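Long-range contact in twin-arginine translocation pathway signal (Rhodoferax ferrireducens, PDB 5IM2), which binds benzoate and, as a TRAP-type solute-binding protein, probably passes its ligand to a membrane transporter: residues 126-135 with 251-262. Sequence-based numbering, arbitrary orientation.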
loop_
_atom_site.group_PDB
_atom_site.type_symbol
_atom_site.label_atom_id
_atom_site.label_comp_id
_atom_site.label_asym_id
_atom_site.label_seq_id
_atom_site.Cartn_x
_atom_site.Cartn_y
_atom_site.Cartn_z
ATOM N N ILE A 126 7.834 5.000 -8.096
ATOM C CA ILE A 126 6.590 5.109 -7.350
ATOM C C ILE A 126 6.849 5.186 -5.848
ATOM O O ILE A 126 5.973 5.601 -5.070
ATOM C CB ILE A 126 5.652 3.937 -7.694
ATOM C CG1 ILE A 126 4.257 4.247 -7.176
ATOM C CG2 ILE A 126 6.149 2.629 -7.135
ATOM C CD1 ILE A 126 3.239 3.119 -7.431
ATOM N N GLU A 127 8.059 4.806 -5.425
ATOM C CA GLU A 127 8.433 4.788 -4.016
ATOM C C GLU A 127 8.430 6.162 -3.356
ATOM O O GLU A 127 8.518 6.233 -2.131
ATOM C CB GLU A 127 9.843 4.220 -3.829
ATOM C CG GLU A 127 10.089 2.784 -4.140
ATOM C CD GLU A 127 11.584 2.434 -3.954
ATOM O OE1 GLU A 127 12.474 3.343 -4.048
ATOM O OE2 GLU A 127 11.878 1.252 -3.719
ATOM N N VAL A 128 8.346 7.248 -4.128
ATOM C CA VAL A 128 8.328 8.584 -3.554
ATOM C C VAL A 128 7.183 8.705 -2.543
ATOM O O VAL A 128 7.266 9.462 -1.565
ATOM C CB VAL A 128 8.238 9.624 -4.693
ATOM C CG1 VAL A 128 6.884 9.584 -5.388
ATOM C CG2 VAL A 128 8.587 11.010 -4.175
ATOM N N PHE A 129 6.099 7.972 -2.762
ATOM C CA PHE A 129 4.918 8.087 -1.898
ATOM C C PHE A 129 5.057 7.337 -0.592
ATOM O O PHE A 129 4.237 7.542 0.324
ATOM C CB PHE A 129 3.681 7.608 -2.661
ATOM C CG PHE A 129 3.297 8.552 -3.743
ATOM C CD1 PHE A 129 2.644 9.738 -3.445
ATOM C CD2 PHE A 129 3.701 8.333 -5.060
ATOM C CE1 PHE A 129 2.367 10.643 -4.427
ATOM C CE2 PHE A 129 3.419 9.242 -6.053
ATOM C CZ PHE A 129 2.769 10.400 -5.743
ATOM N N GLU A 130 6.106 6.528 -0.481
ATOM C CA GLU A 130 6.437 5.739 0.697
ATOM C C GLU A 130 7.479 6.420 1.575
ATOM O O GLU A 130 7.822 5.888 2.636
ATOM C CB GLU A 130 6.946 4.349 0.279
ATOM C CG GLU A 130 5.865 3.582 -0.477
ATOM C CD GLU A 130 6.269 2.192 -0.927
ATOM O OE1 GLU A 130 7.453 1.837 -0.840
ATOM O OE2 GLU A 130 5.371 1.460 -1.383
ATOM N N LEU A 131 7.933 7.617 1.204
ATOM C CA LEU A 131 8.919 8.340 1.985
ATOM C C LEU A 131 8.279 8.934 3.233
ATOM O O LEU A 131 7.055 9.055 3.330
ATOM C CB LEU A 131 9.558 9.449 1.141
ATOM C CG LEU A 131 10.308 8.981 -0.112
ATOM C CD1 LEU A 131 10.694 10.158 -0.925
ATOM C CD2 LEU A 131 11.534 8.192 0.270
ATOM N N PRO A 132 9.075 9.310 4.220
ATOM C CA PRO A 132 8.474 9.718 5.490
ATOM C C PRO A 132 7.611 10.966 5.328
ATOM O O PRO A 132 7.990 11.928 4.647
ATOM C CB PRO A 132 9.690 9.957 6.393
ATOM C CG PRO A 132 10.684 9.036 5.859
ATOM C CD PRO A 132 10.519 9.079 4.365
ATOM N N PHE A 133 6.441 10.935 5.956
ATOM C CA PHE A 133 5.587 12.128 6.109
ATOM C C PHE A 133 5.292 12.791 4.754
ATOM O O PHE A 133 5.508 13.998 4.552
ATOM C CB PHE A 133 6.221 13.101 7.105
ATOM C CG PHE A 133 6.353 12.511 8.484
ATOM C CD1 PHE A 133 5.262 12.443 9.312
ATOM C CD2 PHE A 133 7.547 11.982 8.928
ATOM C CE1 PHE A 133 5.342 11.886 10.545
ATOM C CE2 PHE A 133 7.641 11.422 10.174
ATOM C CZ PHE A 133 6.540 11.384 11.006
ATOM N N MET A 134 4.821 11.969 3.803
ATOM C CA MET A 134 4.376 12.423 2.479
ATOM C C MET A 134 2.862 12.567 2.371
ATOM O O MET A 134 2.375 13.524 1.747
ATOM C CB MET A 134 4.844 11.461 1.387
ATOM C CG MET A 134 6.316 11.446 1.117
ATOM S SD MET A 134 6.887 12.976 0.342
ATOM C CE MET A 134 6.085 12.871 -1.219
ATOM N N MET A 135 2.107 11.661 2.969
ATOM C CA MET A 135 0.676 11.574 2.691
ATOM C C MET A 135 -0.128 12.554 3.525
ATOM O O MET A 135 0.176 12.821 4.681
ATOM C CB MET A 135 0.182 10.150 2.963
ATOM C CG MET A 135 -1.324 9.983 2.869
ATOM S SD MET A 135 -1.908 8.305 3.176
ATOM C CE MET A 135 -1.039 7.952 4.608
ATOM N N PHE A 251 -0.008 7.828 14.926
ATOM C CA PHE A 251 0.428 9.217 14.909
ATOM C C PHE A 251 -0.787 10.129 14.879
ATOM O O PHE A 251 -1.672 9.952 14.037
ATOM C CB PHE A 251 1.314 9.482 13.690
ATOM C CG PHE A 251 2.702 8.966 13.862
ATOM C CD1 PHE A 251 2.972 7.630 13.700
ATOM C CD2 PHE A 251 3.716 9.810 14.269
ATOM C CE1 PHE A 251 4.262 7.144 13.901
ATOM C CE2 PHE A 251 5.003 9.329 14.455
ATOM C CZ PHE A 251 5.267 8.016 14.293
ATOM N N ASP A 252 -0.844 11.081 15.800
ATOM C CA ASP A 252 -1.919 12.063 15.744
ATOM C C ASP A 252 -1.905 12.726 14.366
ATOM O O ASP A 252 -0.831 13.107 13.875
ATOM C CB ASP A 252 -1.771 13.116 16.839
ATOM C CG ASP A 252 -3.009 13.992 16.974
ATOM O OD1 ASP A 252 -3.930 13.600 17.718
ATOM O OD2 ASP A 252 -3.070 15.060 16.327
ATOM N N PRO A 253 -3.060 12.889 13.713
ATOM C CA PRO A 253 -3.068 13.488 12.367
ATOM C C PRO A 253 -2.359 14.827 12.274
ATOM O O PRO A 253 -1.809 15.153 11.214
ATOM C CB PRO A 253 -4.564 13.644 12.069
ATOM C CG PRO A 253 -5.251 12.759 13.008
ATOM C CD PRO A 253 -4.416 12.690 14.237
ATOM N N ALA A 254 -2.385 15.629 13.340
ATOM C CA ALA A 254 -1.697 16.918 13.347
ATOM C C ALA A 254 -0.224 16.793 12.994
ATOM O O ALA A 254 0.380 17.760 12.515
ATOM C CB ALA A 254 -1.831 17.589 14.722
ATOM N N GLY A 255 0.381 15.640 13.260
ATOM C CA GLY A 255 1.784 15.416 12.979
ATOM C C GLY A 255 2.067 14.802 11.633
ATOM O O GLY A 255 3.236 14.594 11.283
ATOM N N GLY A 256 1.035 14.500 10.858
ATOM C CA GLY A 256 1.231 13.810 9.596
ATOM C C GLY A 256 1.195 12.305 9.738
ATOM O O GLY A 256 0.837 11.734 10.769
ATOM N N ALA A 257 1.540 11.652 8.630
ATOM C CA ALA A 257 1.514 10.205 8.520
ATOM C C ALA A 257 2.940 9.729 8.341
ATOM O O ALA A 257 3.607 10.111 7.377
ATOM C CB ALA A 257 0.657 9.761 7.337
ATOM N N LEU A 258 3.396 8.863 9.233
ATOM C CA LEU A 258 4.778 8.426 9.163
ATOM C C LEU A 258 5.091 7.808 7.802
ATOM O O LEU A 258 6.109 8.135 7.185
ATOM C CB LEU A 258 5.071 7.426 10.284
ATOM C CG LEU A 258 6.494 6.829 10.219
ATOM C CD1 LEU A 258 7.513 7.910 10.437
ATOM C CD2 LEU A 258 6.629 5.758 11.266
ATOM N N TYR A 259 4.248 6.887 7.326
ATOM C CA TYR A 259 4.450 6.307 6.000
ATOM C C TYR A 259 3.117 5.783 5.470
ATOM O O TYR A 259 2.150 5.597 6.208
ATOM C CB TYR A 259 5.504 5.161 6.013
ATOM C CG TYR A 259 4.904 3.857 6.446
ATOM C CD1 TYR A 259 4.706 3.571 7.782
ATOM C CD2 TYR A 259 4.459 2.942 5.504
ATOM C CE1 TYR A 259 4.080 2.389 8.183
ATOM C CE2 TYR A 259 3.838 1.755 5.893
ATOM C CZ TYR A 259 3.649 1.494 7.231
ATOM O OH TYR A 259 3.022 0.321 7.609
ATOM N N THR A 260 3.105 5.528 4.169
ATOM C CA THR A 260 2.110 4.665 3.544
ATOM C C THR A 260 2.813 3.808 2.498
ATOM O O THR A 260 3.968 4.050 2.122
ATOM C CB THR A 260 0.953 5.484 2.965
ATOM O OG1 THR A 260 -0.072 4.587 2.538
ATOM C CG2 THR A 260 1.390 6.366 1.798
ATOM N N ALA A 261 2.126 2.763 2.059
ATOM C CA ALA A 261 2.621 1.905 0.995
ATOM C C ALA A 261 1.748 2.079 -0.239
ATOM O O ALA A 261 0.576 2.411 -0.139
ATOM C CB ALA A 261 2.654 0.434 1.427
ATOM N N THR A 262 2.346 1.864 -1.406
ATOM C CA THR A 262 1.654 1.964 -2.673
ATOM C C THR A 262 1.195 0.604 -3.152
ATOM O O THR A 262 1.818 -0.422 -2.884
ATOM C CB THR A 262 2.529 2.598 -3.753
ATOM O OG1 THR A 262 3.707 1.822 -3.957
ATOM C CG2 THR A 262 2.899 3.976 -3.352
HETATM O O HOH W 1 4.732 7.723 2.951
HETATM O O HOH W 2 5.532 -0.082 -3.443
HETATM O O HOH W 3 3.374 9.565 4.506
HETATM O O HOH W 4 2.452 13.217 6.370
#
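With CG anti to its carbonyl carbon (chi1 -62°) and an extended chain beyond, E130 sends its carboxylate across to T262, whose chi1 of 60° sets OG1 between its backbone N and carbonyl carbon, 3.1 Å from E130 OE2. E130 OE2 accepts from T262 N at 3.1 Å through its anti lone pair, nearly straight (171°). Water 2 donates to E130 OE2 and is also hydrogen-bonded to T262 OG1, while T195 holds the other carboxylate oxygen. I126 CD1 meets T262 OG1 tip to tip at 3.7 Å. At the far end the F133 ring lies against L258: L258 CA sits over one face, 3.9 Å from the ring centroid, in a CH-pi contact, and L258 CD1 approaches F133 CE2 to 3.5 Å. K329 adds a cation-pi contact to this ring. F133 N donates to L258 O at 3.1 Å, from well above the carbonyl plane. Between these ends M135, bent at its last torsion, lays CE against T260 CB (3.6 Å) and A257 CB. Three waters bridge the backbones: water 1 joins F129 O and L131 O to T260 N, water 3 links M135 N with A257 O, and water 4 links M135 O with A257 N. The contact thus ties the loop ahead of helix 138-152 to the chain crossing from strand 247-251 to strand 262-267, which belong to different sheets of this two-lobed binding protein. T260 O is buried without a hydrogen-bond partner, though E130 CA makes a CA-H...O contact with it at 3.3 Å. Two direct hydrogen bonds, one to the probably ionised E130 carboxylate, and the water bridges carry the polar part.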